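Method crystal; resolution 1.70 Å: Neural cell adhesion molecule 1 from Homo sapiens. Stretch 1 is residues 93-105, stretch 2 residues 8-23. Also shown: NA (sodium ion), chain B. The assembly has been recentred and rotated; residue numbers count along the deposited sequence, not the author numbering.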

# COMPACT_ATOMS: atom_id res chain seq x y z
N GLU A 93 4.29 -5.96 -8.96
CA GLU A 93 4.38 -6.92 -7.88
C GLU A 93 3.88 -6.30 -6.57
O GLU A 93 4.23 -5.18 -6.24
CB GLU A 93 5.85 -7.33 -7.68
CG GLU A 93 5.98 -8.71 -7.11
CD GLU A 93 7.41 -9.07 -6.74
OE1 GLU A 93 8.34 -8.37 -7.21
OE2 GLU A 93 7.60 -10.04 -5.99
N ILE A 94 3.06 -7.05 -5.83
CA ILE A 94 2.60 -6.63 -4.52
C ILE A 94 3.73 -6.76 -3.51
O ILE A 94 4.53 -7.72 -3.57
CB ILE A 94 1.38 -7.45 -4.02
CG1 ILE A 94 1.76 -8.92 -3.78
CG2 ILE A 94 0.24 -7.36 -5.03
CD1 ILE A 94 0.59 -9.85 -3.46
N SER A 95 3.80 -5.80 -2.60
CA SER A 95 4.75 -5.83 -1.49
C SER A 95 4.50 -7.05 -0.59
O SER A 95 3.42 -7.65 -0.65
CB SER A 95 4.71 -4.53 -0.69
OG SER A 95 3.51 -4.41 0.09
N ALA A 96 5.48 -7.43 0.22
CA ALA A 96 5.21 -8.36 1.32
C ALA A 96 4.19 -7.70 2.26
O ALA A 96 4.22 -6.49 2.45
CB ALA A 96 6.49 -8.71 2.09
N ALA A 97 3.27 -8.49 2.80
CA ALA A 97 2.27 -7.92 3.72
C ALA A 97 2.88 -7.45 5.05
O ALA A 97 3.81 -8.08 5.57
CB ALA A 97 1.14 -8.90 3.96
N SER A 98 2.38 -6.34 5.57
CA SER A 98 2.78 -5.84 6.88
C SER A 98 1.57 -5.86 7.80
O SER A 98 0.49 -5.41 7.41
CB SER A 98 3.31 -4.42 6.78
OG SER A 98 3.70 -3.93 8.07
N GLU A 99 1.74 -6.36 9.01
CA GLU A 99 0.63 -6.51 9.92
C GLU A 99 0.70 -5.41 10.99
O GLU A 99 1.78 -5.12 11.51
CB GLU A 99 0.63 -7.92 10.53
CG GLU A 99 0.11 -9.06 9.61
CD GLU A 99 1.16 -9.67 8.63
OE1 GLU A 99 2.15 -10.30 9.08
OE2 GLU A 99 0.98 -9.55 7.40
N PHE A 100 -0.43 -4.77 11.28
CA PHE A 100 -0.52 -3.78 12.35
C PHE A 100 -1.85 -3.94 13.12
O PHE A 100 -2.73 -4.70 12.69
CB PHE A 100 -0.41 -2.36 11.79
CG PHE A 100 -1.54 -1.98 10.87
CD1 PHE A 100 -2.67 -1.32 11.36
CD2 PHE A 100 -1.48 -2.29 9.51
CE1 PHE A 100 -3.74 -0.99 10.50
CE2 PHE A 100 -2.52 -1.96 8.65
CZ PHE A 100 -3.65 -1.32 9.14
N LYS A 101 -1.98 -3.21 14.22
CA LYS A 101 -3.22 -3.20 15.02
C LYS A 101 -3.68 -1.77 15.30
O LYS A 101 -2.90 -0.92 15.73
CB LYS A 101 -3.01 -3.97 16.34
CG LYS A 101 -4.33 -4.38 17.02
CD LYS A 101 -4.05 -5.19 18.30
CE LYS A 101 -5.32 -5.87 18.76
NZ LYS A 101 -5.25 -6.34 20.17
N THR A 102 -4.96 -1.51 15.05
CA THR A 102 -5.52 -0.20 15.35
C THR A 102 -5.63 -0.07 16.86
O THR A 102 -5.90 -1.04 17.56
CB THR A 102 -6.91 0.02 14.66
OG1 THR A 102 -7.74 -1.13 14.85
CG2 THR A 102 -6.75 0.28 13.16
N GLN A 103 -5.38 1.14 17.35
CA GLN A 103 -5.50 1.46 18.77
C GLN A 103 -6.94 1.39 19.27
O GLN A 103 -7.88 1.55 18.49
CB GLN A 103 -4.93 2.86 19.04
CG GLN A 103 -3.47 2.99 18.65
CD GLN A 103 -2.87 4.28 19.15
OE1 GLN A 103 -2.91 4.56 20.36
NE2 GLN A 103 -2.32 5.08 18.25
N PRO A 104 -7.12 1.15 20.59
CA PRO A 104 -8.41 1.28 21.25
C PRO A 104 -8.88 2.72 21.22
O PRO A 104 -8.06 3.65 21.31
CB PRO A 104 -8.11 0.84 22.70
CG PRO A 104 -6.67 0.93 22.87
CD PRO A 104 -6.06 0.69 21.51
N VAL A 105 -10.19 2.91 21.07
CA VAL A 105 -10.78 4.23 21.29
C VAL A 105 -10.55 4.64 22.75
O VAL A 105 -9.78 5.57 23.04
CB VAL A 105 -12.29 4.27 20.98
CG1 VAL A 105 -12.82 5.70 21.07
CG2 VAL A 105 -12.58 3.67 19.61
OXT VAL A 105 -11.11 4.03 23.68
NA NA B . 12.78 2.06 3.36
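Stretch 2 (8-23) SSPSIDQVEPYSSTAQ

Stretch 2 runs beside stretch 1 in the same direction: the axes of strands 11-17 and 98-101 approach to 7.3 Å, and their N-to-C directions differ by 18° (signed crossing angle -18°). The CA register advances together, from Glu-93 against Ser-9 (4.6 Å between CA atoms) through Ser-98 against Ile-12 and Phe-100 against Val-15 to Gln-103 against Ser-19 (4.9 Å, CA to CA). In the middle the CA separations widen to 6.8 Å for Ser-98 and Ile-12 and 6.6 Å for Phe-100 and Val-15, where side chains fill the gap. The contact buries 831 Å², both sides summed.

At the start, Glu-93 O lies 3.3 Å from Ser-9 CA, with an angle of 140° at the hydrogen, which supports a CA-H...O contact. Two waters also bridge the stretches here, one between backbone oxygens, the other from backbone to side chain. Water 1 donates to Glu-93 O (2.8 Å) and to Ser-8 O (2.9 Å); water 2 accepts from Ser-9 N (3.1 Å) and donates to Glu-93 OE1 (3.2 Å). Ile-94 turns its CB away. Ser-95, with chi1 in p, packs CB 3.1 Å from Pro-10 O, while its OG donates to Ala-96 O (3.2 Å) and lies 3.7 Å from Ile-12 CD1. Water mediates the next step too: water 3 accepts from Ala-96 N (3.0 Å) and donates to Pro-10 O (3.3 Å), and water 4 accepts from Ile-12 N (2.7 Å) and makes a weak bond to Ala-96 O (3.3 Å).

Within strand 98-101 the CB directions alternate, as expected of an extended backbone (phi/psi -117/134 at Ser-98, -140/172 at Phe-100): Ser-98 and Phe-100 point toward stretch 2, Glu-99 and Lys-101 away. Ser-98 CB meets Ile-12 CG2 at 3.8 Å. The ring of Phe-100 carries Val-15 CG1 over one face, 3.8 Å from the centroid and 21° off the ring normal, a CH-pi arrangement. Pro-17 CB approaches Phe-100 CD1 to 3.8 Å and Ala-22 CB approaches Phe-100 CE1 to 3.9 Å, both obliquely. Although CB of Lys-101 points away, its O sits 3.1 Å from Pro-17 CG.

Beyond the strand the backbones come close enough for direct polar contact. Thr-102 CB is 3.4 Å from Ser-19 O. Gln-103 then makes two hydrogen bonds: its N donates to Tyr-18 O (2.9 Å, 145°), and its NE2 donates to Pro-17 O (3.0 Å, a nearly linear 170°). Main chain and side chain of one residue thus hold successive carbonyls of stretch 2.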

# COMPACT_ATOMS: atom_id res chain seq x y z
N SER A 8 8.42 -3.29 -10.04
CA SER A 8 8.74 -4.24 -8.98
C SER A 8 7.99 -3.79 -7.73
O SER A 8 7.29 -2.77 -7.76
CB SER A 8 10.25 -4.31 -8.72
OG SER A 8 10.74 -3.10 -8.18
N SER A 9 8.15 -4.53 -6.63
CA SER A 9 7.29 -4.28 -5.46
C SER A 9 7.76 -3.09 -4.65
O SER A 9 8.97 -2.87 -4.52
CB SER A 9 7.20 -5.52 -4.58
OG SER A 9 8.47 -5.91 -4.12
N PRO A 10 6.80 -2.31 -4.12
CA PRO A 10 7.13 -1.31 -3.10
C PRO A 10 7.54 -2.05 -1.83
O PRO A 10 7.29 -3.26 -1.72
CB PRO A 10 5.82 -0.54 -2.91
CG PRO A 10 4.96 -0.91 -4.06
CD PRO A 10 5.35 -2.29 -4.43
N SER A 11 8.18 -1.35 -0.90
CA SER A 11 8.51 -1.91 0.41
C SER A 11 7.77 -1.12 1.47
O SER A 11 7.81 0.09 1.44
CB SER A 11 10.02 -1.78 0.70
OG SER A 11 10.76 -2.80 0.07
N ILE A 12 7.11 -1.82 2.40
CA ILE A 12 6.51 -1.16 3.57
C ILE A 12 7.53 -1.10 4.73
O ILE A 12 8.02 -2.13 5.20
CB ILE A 12 5.18 -1.83 4.02
CG1 ILE A 12 4.10 -1.73 2.92
CG2 ILE A 12 4.66 -1.19 5.31
CD1 ILE A 12 2.81 -2.54 3.18
N ASP A 13 7.85 0.11 5.16
CA ASP A 13 8.78 0.32 6.26
C ASP A 13 8.11 0.10 7.62
O ASP A 13 8.53 -0.77 8.40
CB ASP A 13 9.42 1.70 6.17
CG ASP A 13 10.53 1.76 5.11
OD1 ASP A 13 10.71 0.79 4.34
OD2 ASP A 13 11.25 2.79 5.05
N GLN A 14 7.06 0.88 7.88
CA GLN A 14 6.24 0.73 9.08
C GLN A 14 4.84 1.28 8.84
O GLN A 14 4.61 2.02 7.87
CB GLN A 14 6.87 1.42 10.29
CG GLN A 14 6.98 2.93 10.17
CD GLN A 14 7.59 3.56 11.40
OE1 GLN A 14 8.76 3.33 11.71
NE2 GLN A 14 6.80 4.36 12.11
N VAL A 15 3.92 0.91 9.73
CA VAL A 15 2.58 1.44 9.72
C VAL A 15 2.29 2.10 11.07
O VAL A 15 2.48 1.48 12.12
CB VAL A 15 1.55 0.33 9.47
CG1 VAL A 15 0.15 0.92 9.41
CG2 VAL A 15 1.92 -0.46 8.19
N GLU A 16 1.87 3.36 11.04
CA GLU A 16 1.52 4.05 12.27
C GLU A 16 0.01 4.09 12.35
O GLU A 16 -0.64 4.87 11.65
CB GLU A 16 2.12 5.46 12.34
CG GLU A 16 3.62 5.52 12.08
CD GLU A 16 4.04 6.80 11.39
OE1 GLU A 16 4.23 6.76 10.15
OE2 GLU A 16 4.17 7.86 12.06
N PRO A 17 -0.57 3.20 13.17
CA PRO A 17 -2.01 3.17 13.29
C PRO A 17 -2.57 4.11 14.36
O PRO A 17 -1.95 4.35 15.40
CB PRO A 17 -2.29 1.71 13.67
CG PRO A 17 -1.08 1.31 14.48
CD PRO A 17 0.08 2.14 13.98
N TYR A 18 -3.76 4.61 14.07
CA TYR A 18 -4.59 5.26 15.06
C TYR A 18 -5.83 4.39 15.30
O TYR A 18 -5.72 3.15 15.32
CB TYR A 18 -4.90 6.70 14.62
CG TYR A 18 -3.60 7.44 14.47
CD1 TYR A 18 -2.94 7.94 15.59
CD2 TYR A 18 -2.98 7.54 13.23
CE1 TYR A 18 -1.71 8.57 15.48
CE2 TYR A 18 -1.76 8.18 13.10
CZ TYR A 18 -1.13 8.68 14.23
OH TYR A 18 0.07 9.31 14.12
N SER A 19 -7.00 5.00 15.45
CA SER A 19 -8.20 4.26 15.80
C SER A 19 -8.92 3.67 14.60
O SER A 19 -9.25 2.49 14.60
CB SER A 19 -9.16 5.10 16.65
OG SER A 19 -8.63 5.23 17.96
N SER A 20 -9.16 4.50 13.60
CA SER A 20 -9.90 4.07 12.41
C SER A 20 -9.08 4.32 11.12
O SER A 20 -9.58 4.10 10.01
CB SER A 20 -11.24 4.80 12.36
OG SER A 20 -11.05 6.19 12.14
N THR A 21 -7.85 4.79 11.29
CA THR A 21 -6.95 5.12 10.17
C THR A 21 -5.51 4.68 10.47
O THR A 21 -5.17 4.38 11.62
CB THR A 21 -6.94 6.64 9.82
OG1 THR A 21 -6.31 7.38 10.88
CG2 THR A 21 -8.35 7.20 9.56
N ALA A 22 -4.67 4.65 9.44
CA ALA A 22 -3.27 4.28 9.60
C ALA A 22 -2.43 4.90 8.49
O ALA A 22 -2.88 5.01 7.33
CB ALA A 22 -3.10 2.77 9.60
N GLN A 23 -1.22 5.32 8.86
CA GLN A 23 -0.24 5.85 7.90
C GLN A 23 0.75 4.75 7.50
O GLN A 23 1.50 4.23 8.34
CB GLN A 23 0.50 7.07 8.47
CG GLN A 23 -0.36 8.05 9.28
CD GLN A 23 -1.22 8.93 8.42
OE1 GLN A 23 -0.75 9.93 7.86
NE2 GLN A 23 -2.49 8.57 8.31
O HOH W 1 4.43 -2.81 -7.68
O HOH W 2 10.62 -6.41 -6.10
O HOH W 3 8.11 -5.97 -0.10
O HOH W 4 6.90 -4.56 2.37